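2-polyprenyl-6-methoxyphenol hydroxylase-like FAD-dependent oxidoreductase (Streptomyces sp. NRRL 11266, PDB 6UI5) binds flavin-adenine dinucleotide and is probably an oxidoreductase of the family of FAD-dependent aromatic-ring hydroxylases. Local coordinates at residues A[432-435]-A[440-443]; A[410-413]-A[418-421]; A[244-247]-A[251-254]; A[210-213]-A[217-220]. All coordinates share one frame; numbering follows the deposited sequence.

Contact 1 of 4, residues A[432-435]-A[440-443]; sequences LLDL and SAQE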
loop_
_atom_site.group_PDB
_atom_site.type_symbol
_atom_site.label_atom_id
_atom_site.label_comp_id
_atom_site.label_asym_id
_atom_site.label_seq_id
_atom_site.Cartn_x
_atom_site.Cartn_y
_atom_site.Cartn_z
ATOM N N LEU A 432 5.805 -37.442 7.722
ATOM C CA LEU A 432 4.713 -37.439 8.691
ATOM C C LEU A 432 5.351 -37.175 10.044
ATOM O O LEU A 432 5.980 -38.064 10.623
ATOM C CB LEU A 432 3.953 -38.765 8.697
ATOM C CG LEU A 432 2.733 -38.694 9.631
ATOM C CD1 LEU A 432 1.424 -38.262 8.916
ATOM C CD2 LEU A 432 2.537 -39.997 10.405
ATOM N N LEU A 433 5.184 -35.958 10.554
ATOM C CA LEU A 433 5.675 -35.621 11.885
ATOM C C LEU A 433 4.663 -36.049 12.934
ATOM O O LEU A 433 3.530 -35.553 12.944
ATOM C CB LEU A 433 5.925 -34.124 12.002
ATOM C CG LEU A 433 7.376 -33.719 11.845
ATOM C CD1 LEU A 433 7.576 -32.339 12.428
ATOM C CD2 LEU A 433 8.252 -34.727 12.555
ATOM N N ASP A 434 5.061 -36.957 13.821
ATOM C CA ASP A 434 4.237 -37.354 14.969
ATOM C C ASP A 434 4.934 -36.790 16.197
ATOM O O ASP A 434 5.855 -37.396 16.734
ATOM C CB ASP A 434 4.063 -38.874 15.038
ATOM C CG ASP A 434 3.359 -39.359 16.334
ATOM O OD1 ASP A 434 2.868 -38.546 17.162
ATOM O OD2 ASP A 434 3.285 -40.598 16.523
ATOM N N LEU A 435 4.507 -35.598 16.617
ATOM C CA LEU A 435 5.018 -34.938 17.814
ATOM C C LEU A 435 4.251 -35.331 19.102
ATOM O O LEU A 435 4.275 -34.582 20.100
ATOM C CB LEU A 435 4.986 -33.419 17.620
ATOM C CG LEU A 435 5.531 -32.853 16.297
ATOM C CD1 LEU A 435 5.513 -31.323 16.252
ATOM C CD2 LEU A 435 6.937 -33.370 16.006
ATOM N N SER A 440 1.576 -42.023 19.150
ATOM C CA SER A 440 0.118 -42.119 19.126
ATOM C C SER A 440 -0.480 -41.940 17.728
ATOM O O SER A 440 -1.689 -42.147 17.567
ATOM C CB SER A 440 -0.485 -41.061 20.054
ATOM O OG SER A 440 0.280 -40.900 21.238
ATOM N N ALA A 441 0.302 -41.534 16.726
ATOM C CA ALA A 441 -0.263 -41.267 15.409
ATOM C C ALA A 441 -0.366 -42.570 14.629
ATOM O O ALA A 441 0.513 -43.433 14.720
ATOM C CB ALA A 441 0.574 -40.243 14.649
ATOM N N GLN A 442 -1.457 -42.732 13.887
ATOM C CA GLN A 442 -1.660 -43.931 13.079
ATOM C C GLN A 442 -1.107 -43.640 11.696
ATOM O O GLN A 442 -1.663 -42.815 10.967
ATOM C CB GLN A 442 -3.137 -44.321 13.007
ATOM C CG GLN A 442 -3.423 -45.471 12.025
ATOM C CD GLN A 442 -4.838 -45.412 11.462
ATOM O OE1 GLN A 442 -5.053 -45.643 10.267
ATOM N NE2 GLN A 442 -5.813 -45.100 12.323
ATOM N N GLU A 443 -0.006 -44.293 11.333
ATOM C CA GLU A 443 0.596 -44.023 10.039
ATOM C C GLU A 443 -0.100 -44.831 8.953
ATOM O O GLU A 443 -0.337 -46.033 9.110
ATOM C CB GLU A 443 2.094 -44.312 10.056
ATOM C CG GLU A 443 2.498 -45.697 10.467
ATOM C CD GLU A 443 3.912 -46.007 10.021
ATOM O OE1 GLU A 443 4.225 -45.727 8.839
ATOM O OE2 GLU A 443 4.706 -46.510 10.852
#
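D434, the last residue of strand 430-434, reaches with its carboxylate across to the backbone of A441 and shows how one acidic group can hold a returning loop. The polar part of the contact is a single hydrogen bond, from A441 N to D434 OD2, 3.1 Å long with an N-H...O angle of 156°. The amide comes to the oxygen from above the carboxylate plane, 53° out of it. D434 CG stands anti to its own N (chi1 172°), which carries the carboxylate outward to the loop. The same OD2 forms a salt bridge with R455, whose NH1 also donates a hydrogen bond to A441 O, while OD1 bonds to the hydroxyl of S436; such a network would be expected to stabilise the charged acid. The remaining contacts are of the van der Waals kind: the methyl of A441 lies against the carboxylate, its CB 3.4 Å from D434 CG, and two residues back on the strand L432 CD2 approaches E443 CB at 4.4 Å. Backbone bonds join the strand to 451-455 and to L466. The loop belongs to the crossover that joins the parallel neighbours 430-434 and 451-455 in the mixed sheet of the C-terminal, thioredoxin-clan region.

Contact 2 of 4, residues A[410-413]-A[418-421]; sequences VQIK and DMGV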
loop_
_atom_site.group_PDB
_atom_site.type_symbol
_atom_site.label_atom_id
_atom_site.label_comp_id
_atom_site.label_asym_id
_atom_site.label_seq_id
_atom_site.Cartn_x
_atom_site.Cartn_y
_atom_site.Cartn_z
ATOM N N VAL A 410 12.520 -25.074 14.528
ATOM C CA VAL A 410 12.360 -25.612 15.871
ATOM C C VAL A 410 13.160 -26.892 15.954
ATOM O O VAL A 410 13.337 -27.605 14.962
ATOM C CB VAL A 410 10.876 -25.871 16.274
ATOM C CG1 VAL A 410 10.132 -24.556 16.492
ATOM C CG2 VAL A 410 10.150 -26.742 15.242
ATOM N N GLN A 411 13.640 -27.176 17.155
ATOM C CA GLN A 411 14.199 -28.483 17.456
ATOM C C GLN A 411 13.101 -29.532 17.522
ATOM O O GLN A 411 12.032 -29.302 18.093
ATOM C CB GLN A 411 14.935 -28.442 18.792
ATOM C CG GLN A 411 16.245 -27.730 18.730
ATOM C CD GLN A 411 17.182 -28.434 17.798
ATOM O OE1 GLN A 411 17.223 -28.134 16.604
ATOM N NE2 GLN A 411 17.934 -29.397 18.328
ATOM N N ILE A 412 13.364 -30.703 16.960
ATOM C CA ILE A 412 12.536 -31.854 17.266
ATOM C C ILE A 412 13.439 -32.969 17.767
ATOM O O ILE A 412 14.443 -33.301 17.130
ATOM C CB ILE A 412 11.676 -32.293 16.068
ATOM C CG1 ILE A 412 12.526 -32.772 14.931
ATOM C CG2 ILE A 412 10.738 -31.162 15.607
ATOM C CD1 ILE A 412 12.548 -34.219 14.866
ATOM N N LYS A 413 13.083 -33.542 18.915
ATOM C CA LYS A 413 13.936 -34.485 19.617
ATOM C C LYS A 413 13.442 -35.911 19.387
ATOM O O LYS A 413 12.314 -36.244 19.736
ATOM C CB LYS A 413 13.969 -34.146 21.104
ATOM C CG LYS A 413 14.286 -32.691 21.389
ATOM C CD LYS A 413 14.150 -32.416 22.875
ATOM C CE LYS A 413 14.791 -31.104 23.292
ATOM N NZ LYS A 413 14.141 -29.910 22.646
ATOM N N ASP A 418 18.544 -35.339 18.470
ATOM C CA ASP A 418 17.854 -34.112 18.083
ATOM C C ASP A 418 18.321 -33.628 16.716
ATOM O O ASP A 418 19.408 -33.975 16.246
ATOM C CB ASP A 418 18.096 -33.006 19.111
ATOM C CG ASP A 418 18.053 -33.517 20.519
ATOM O OD1 ASP A 418 17.222 -34.409 20.787
ATOM O OD2 ASP A 418 18.853 -33.043 21.351
ATOM N N MET A 419 17.487 -32.798 16.094
ATOM C CA MET A 419 17.732 -32.214 14.782
ATOM C C MET A 419 16.710 -31.105 14.572
ATOM O O MET A 419 15.681 -31.068 15.246
ATOM C CB MET A 419 17.613 -33.254 13.666
ATOM C CG MET A 419 16.171 -33.515 13.267
ATOM S SD MET A 419 15.878 -35.167 12.619
ATOM C CE MET A 419 16.484 -35.036 10.948
ATOM N N GLY A 420 17.011 -30.186 13.649
ATOM C CA GLY A 420 16.017 -29.220 13.238
ATOM C C GLY A 420 15.016 -29.865 12.306
ATOM O O GLY A 420 15.287 -30.898 11.696
ATOM N N VAL A 421 13.825 -29.271 12.195
ATOM C CA VAL A 421 12.772 -29.973 11.470
ATOM C C VAL A 421 13.055 -30.005 9.968
ATOM O O VAL A 421 12.719 -30.990 9.294
ATOM C CB VAL A 421 11.389 -29.375 11.789
ATOM C CG1 VAL A 421 11.287 -27.933 11.308
ATOM C CG2 VAL A 421 10.285 -30.246 11.163
#
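The pairing of I412 with M419 lies at the heart of a two-stranded antiparallel beta hairpin, strands 411-414 and 417-420, in the C-terminal family region of the chain. Two backbone bonds define this hydrogen-bonded pair: I412 N to M419 O at 2.9 Å, almost straight, and M419 N to I412 O, longer at 3.3 Å and with its donor tilted from the carbonyl plane. On the face carrying these two residues the side chains run side by side in the same direction, with I412 CD1 4.0 Å from M419 CG. Beyond them I412 CG2 meets V421 CB at 4.3 Å, and V459 from a nearby loop also packs on I412. At the end of the ladder V421 N makes a weak bond to V410 O, an oxygen that G420 CA also approaches at 3.6 Å.

The opposite face is polar. Q411 starts out away from its partner strand, but its chain bends at chi2 (-62°) and folds the amide back, so that NE2 comes 3.7 Å from D418 CB; the amide and carboxylate planes stand 88° apart. K413 offers D418 its aliphatic root, with CB 3.3 Å from D418 OD1, while K413 NZ ends 5.8 Å from D418 OD1. Any attraction between these two charges is therefore probably diffuse, and the hairpin rests on backbone bonding and one apolar face.

Contact 3 of 4, residues A[244-247]-A[251-254]; sequences AVKR and KELK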
loop_
_atom_site.group_PDB
_atom_site.type_symbol
_atom_site.label_atom_id
_atom_site.label_comp_id
_atom_site.label_asym_id
_atom_site.label_seq_id
_atom_site.Cartn_x
_atom_site.Cartn_y
_atom_site.Cartn_z
ATOM N N ALA A 244 31.304 6.318 -12.631
ATOM C CA ALA A 244 30.024 6.148 -11.957
ATOM C C ALA A 244 30.149 6.360 -10.452
ATOM O O ALA A 244 29.252 6.934 -9.821
ATOM C CB ALA A 244 29.461 4.763 -12.263
ATOM N N VAL A 245 31.256 5.912 -9.859
ATOM C CA VAL A 245 31.443 6.069 -8.417
ATOM C C VAL A 245 31.580 7.539 -8.051
ATOM O O VAL A 245 30.941 8.021 -7.108
ATOM C CB VAL A 245 32.651 5.246 -7.941
ATOM C CG1 VAL A 245 33.206 5.811 -6.642
ATOM C CG2 VAL A 245 32.235 3.812 -7.740
ATOM N N LYS A 246 32.407 8.273 -8.799
ATOM C CA LYS A 246 32.561 9.697 -8.526
ATOM C C LYS A 246 31.207 10.394 -8.423
ATOM O O LYS A 246 30.930 11.079 -7.435
ATOM C CB LYS A 246 33.441 10.360 -9.586
ATOM C CG LYS A 246 33.681 11.846 -9.312
ATOM C CD LYS A 246 35.096 12.278 -9.653
ATOM C CE LYS A 246 35.520 11.789 -11.037
ATOM N NZ LYS A 246 36.999 11.686 -11.195
ATOM N N ARG A 247 30.326 10.204 -9.410
ATOM C CA ARG A 247 29.064 10.931 -9.336
ATOM C C ARG A 247 28.193 10.448 -8.183
ATOM O O ARG A 247 27.421 11.239 -7.628
ATOM C CB ARG A 247 28.283 10.864 -10.654
ATOM C CG ARG A 247 28.596 9.718 -11.595
ATOM C CD ARG A 247 27.636 9.750 -12.793
ATOM N NE ARG A 247 28.080 8.899 -13.896
ATOM C CZ ARG A 247 27.597 7.684 -14.143
ATOM N NH1 ARG A 247 28.062 6.975 -15.170
ATOM N NH2 ARG A 247 26.650 7.180 -13.362
ATOM N N LYS A 251 33.497 11.116 -4.298
ATOM C CA LYS A 251 34.938 10.965 -4.386
ATOM C C LYS A 251 35.266 9.959 -5.485
ATOM O O LYS A 251 34.378 9.419 -6.142
ATOM C CB LYS A 251 35.500 10.535 -3.031
ATOM C CG LYS A 251 35.755 11.686 -2.068
ATOM C CD LYS A 251 36.558 11.194 -0.875
ATOM C CE LYS A 251 37.541 12.242 -0.363
ATOM N NZ LYS A 251 38.546 11.643 0.574
ATOM N N GLU A 252 36.553 9.693 -5.697
ATOM C CA GLU A 252 36.909 8.647 -6.644
ATOM C C GLU A 252 37.660 7.516 -5.959
ATOM O O GLU A 252 38.407 7.719 -4.999
ATOM C CB GLU A 252 37.729 9.162 -7.827
ATOM C CG GLU A 252 37.732 8.134 -8.959
ATOM C CD GLU A 252 38.075 8.708 -10.304
ATOM O OE1 GLU A 252 37.892 7.987 -11.308
ATOM O OE2 GLU A 252 38.521 9.873 -10.361
ATOM N N LEU A 253 37.439 6.324 -6.501
ATOM C CA LEU A 253 37.984 5.078 -5.996
ATOM C C LEU A 253 39.414 4.907 -6.495
ATOM O O LEU A 253 39.663 4.991 -7.699
ATOM C CB LEU A 253 37.084 3.946 -6.493
ATOM C CG LEU A 253 37.353 2.468 -6.333
ATOM C CD1 LEU A 253 36.715 1.995 -5.032
ATOM C CD2 LEU A 253 36.732 1.783 -7.533
ATOM N N LYS A 254 40.350 4.650 -5.580
ATOM C CA LYS A 254 41.772 4.625 -5.926
ATOM C C LYS A 254 42.115 3.381 -6.746
ATOM O O LYS A 254 43.126 2.720 -6.486
ATOM C CB LYS A 254 42.613 4.702 -4.644
ATOM C CG LYS A 254 44.076 5.113 -4.802
ATOM C CD LYS A 254 44.784 5.084 -3.446
ATOM C CE LYS A 254 44.847 3.662 -2.889
ATOM N NZ LYS A 254 45.065 3.609 -1.414
#
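The carboxylate of E252 is met from above its plane by the ammonium of K246, with NZ placed 58° out of that plane and nearer to OE2 than to OE1. The second flat group, the guanidinium of R247, has A244 CA of its own helix over the centre of one face, 3.6 Å above the plane, and its NH2 forms a salt bridge with E223 of strand 216-225. K246 and E252 are likewise joined by a salt bridge, NZ to OE2; its modelled length of 2.5 Å is doubtful, being shorter than such pairs usually are. Two bends in the lysine chain, at chi2 (142°) and chi3 (48°), turn the ammonium round to an acid whose own chain is extended beyond CG.

These side chains belong to a helix-to-strand connection: helix 238-249 is in its closing turns here, and the chain doubles back through 251-254 before entering strand 257-271 of the antiparallel sheet in the FAD binding region. The reversal brings the carbonyl of K251 against the helix, where K246 CA makes a CA-H...O contact with K251 O at 3.0 Å and the methyl V245 CG1 lies 3.8 Å from the same oxygen. On the buried side of the turn V245 CG1 also touches L253 CB, 4.3 Å away, and Q195 of another loop packs on V245. The ion pair, by contrast, joins two residues exposed at the surface.

Contact 4 of 4, residues A[210-213]-A[217-220]; sequences APLS and MRVF
A210 and R218 face each other as an antiparallel hydrogen-bonded pair, tied by two backbone bonds in a ring: A210 N to R218 O at 2.9 Å, and R218 N to A210 O at 2.7 Å. Next along the ladder, P211 and M217 form a non-hydrogen-bonded pair whose CA atoms are 3.8 Å apart. Here the thioether chain runs beside the first strand. M217 CG comes within 3.1 Å of A210 O and lies 4.3 Å from P211 CG, after which the chain bends at chi3 (80°) beyond the sulfur.

On the side of A210 and R218 the first shell is completed by L212. Its CB does not point at the partner strand, yet the branched end swings over it: CD1 is 3.2 Å from R218 N and 3.5 Å from R218 CB, while CD2 lies over one face of the guanidinium, 4.2 Å above the plane and offset toward the rim. R218 holds its CG anti to the backbone N (chi1 175°), lifting the chain off the sheet. The second shell begins with D183 of strand 176-185, whose OD1 forms a salt bridge with R218 NE and so positions the charged end; L212 touches D183 as well.

The hairpin 206-211 and 216-225 is part of a larger antiparallel sheet: M217 and V219 bond through their backbones to V184 and G182 of strand 176-185. Farther along strand 216-225, F220 touches the bound FAD and meets the ring of Y264 on strand 257-271, at the junction of sheet and flavin pocket.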
loop_
_atom_site.group_PDB
_atom_site.type_symbol
_atom_site.label_atom_id
_atom_site.label_comp_id
_atom_site.label_asym_id
_atom_site.label_seq_id
_atom_site.Cartn_x
_atom_site.Cartn_y
_atom_site.Cartn_z
ATOM N N ALA A 210 31.255 -3.006 -0.634
ATOM C CA ALA A 210 31.410 -4.033 0.393
ATOM C C ALA A 210 32.699 -4.801 0.140
ATOM O O ALA A 210 32.868 -5.384 -0.951
ATOM C CB ALA A 210 30.217 -4.989 0.408
ATOM N N PRO A 211 33.619 -4.843 1.089
ATOM C CA PRO A 211 34.874 -5.555 0.864
ATOM C C PRO A 211 34.761 -7.018 1.254
ATOM O O PRO A 211 33.991 -7.400 2.133
ATOM C CB PRO A 211 35.861 -4.808 1.775
ATOM C CG PRO A 211 35.108 -3.563 2.254
ATOM C CD PRO A 211 33.685 -3.994 2.279
ATOM N N LEU A 212 35.546 -7.843 0.564
ATOM C CA LEU A 212 35.542 -9.282 0.798
ATOM C C LEU A 212 36.773 -9.684 1.602
ATOM O O LEU A 212 36.659 -10.132 2.747
ATOM C CB LEU A 212 35.490 -10.045 -0.529
ATOM C CG LEU A 212 34.186 -10.010 -1.336
ATOM C CD1 LEU A 212 34.061 -8.715 -2.088
ATOM C CD2 LEU A 212 34.119 -11.183 -2.301
ATOM N N SER A 213 37.940 -9.546 0.997
ATOM C CA SER A 213 39.233 -9.616 1.650
ATOM C C SER A 213 39.813 -8.207 1.709
ATOM O O SER A 213 39.262 -7.277 1.110
ATOM C CB SER A 213 40.163 -10.568 0.883
ATOM O OG SER A 213 40.460 -10.075 -0.411
ATOM N N MET A 217 37.147 -5.739 -3.232
ATOM C CA MET A 217 35.862 -5.193 -2.819
ATOM C C MET A 217 34.827 -5.487 -3.890
ATOM O O MET A 217 35.116 -5.399 -5.088
ATOM C CB MET A 217 35.955 -3.686 -2.568
ATOM C CG MET A 217 34.698 -3.076 -2.019
ATOM S SD MET A 217 34.870 -1.341 -1.543
ATOM C CE MET A 217 34.728 -0.491 -3.101
ATOM N N ARG A 218 33.629 -5.867 -3.454
ATOM C CA ARG A 218 32.485 -5.964 -4.351
ATOM C C ARG A 218 31.781 -4.619 -4.394
ATOM O O ARG A 218 31.660 -3.934 -3.373
ATOM C CB ARG A 218 31.515 -7.058 -3.910
ATOM C CG ARG A 218 30.243 -7.132 -4.729
ATOM C CD ARG A 218 29.665 -8.506 -4.601
ATOM N NE ARG A 218 30.580 -9.473 -5.167
ATOM C CZ ARG A 218 30.543 -10.779 -4.944
ATOM N NH1 ARG A 218 29.615 -11.316 -4.144
ATOM N NH2 ARG A 218 31.440 -11.552 -5.551
ATOM N N VAL A 219 31.353 -4.225 -5.594
ATOM C CA VAL A 219 30.829 -2.885 -5.834
ATOM C C VAL A 219 29.522 -2.995 -6.605
ATOM O O VAL A 219 29.405 -3.799 -7.537
ATOM C CB VAL A 219 31.842 -2.013 -6.593
ATOM C CG1 VAL A 219 33.130 -1.967 -5.813
ATOM C CG2 VAL A 219 32.113 -2.577 -7.982
ATOM N N PHE A 220 28.529 -2.209 -6.199
ATOM C CA PHE A 220 27.220 -2.241 -6.832
ATOM C C PHE A 220 26.690 -0.826 -6.966
ATOM O O PHE A 220 26.730 -0.050 -6.008
ATOM C CB PHE A 220 26.232 -3.096 -6.034
ATOM C CG PHE A 220 24.869 -3.147 -6.634
ATOM C CD1 PHE A 220 24.571 -4.058 -7.642
ATOM C CD2 PHE A 220 23.882 -2.273 -6.208
ATOM C CE1 PHE A 220 23.311 -4.101 -8.212
ATOM C CE2 PHE A 220 22.626 -2.311 -6.763
ATOM C CZ PHE A 220 22.340 -3.226 -7.772
#

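In the fold
Along the chain the order is contact 4, contact 3, contact 2, contact 1, each closing before the next opens, and they form two pairs. Contacts 4 and 3, with centres 15 Å apart, belong to the FAD binding region; strand 216-225 leads on to helix 238-249, and M217 CE packs on L253 CD1 at 3.7 Å. Contacts 2 and 1, also 15 Å apart between centres, share the C-terminal region, where V421 CG2 meets L433 CD1 at 3.6 Å. Between the pairs, centres lie 36 to 61 Å apart without touching. All four contacts are thus local, two in each of two well-separated regions, and F220 of contact 4 touches the FAD.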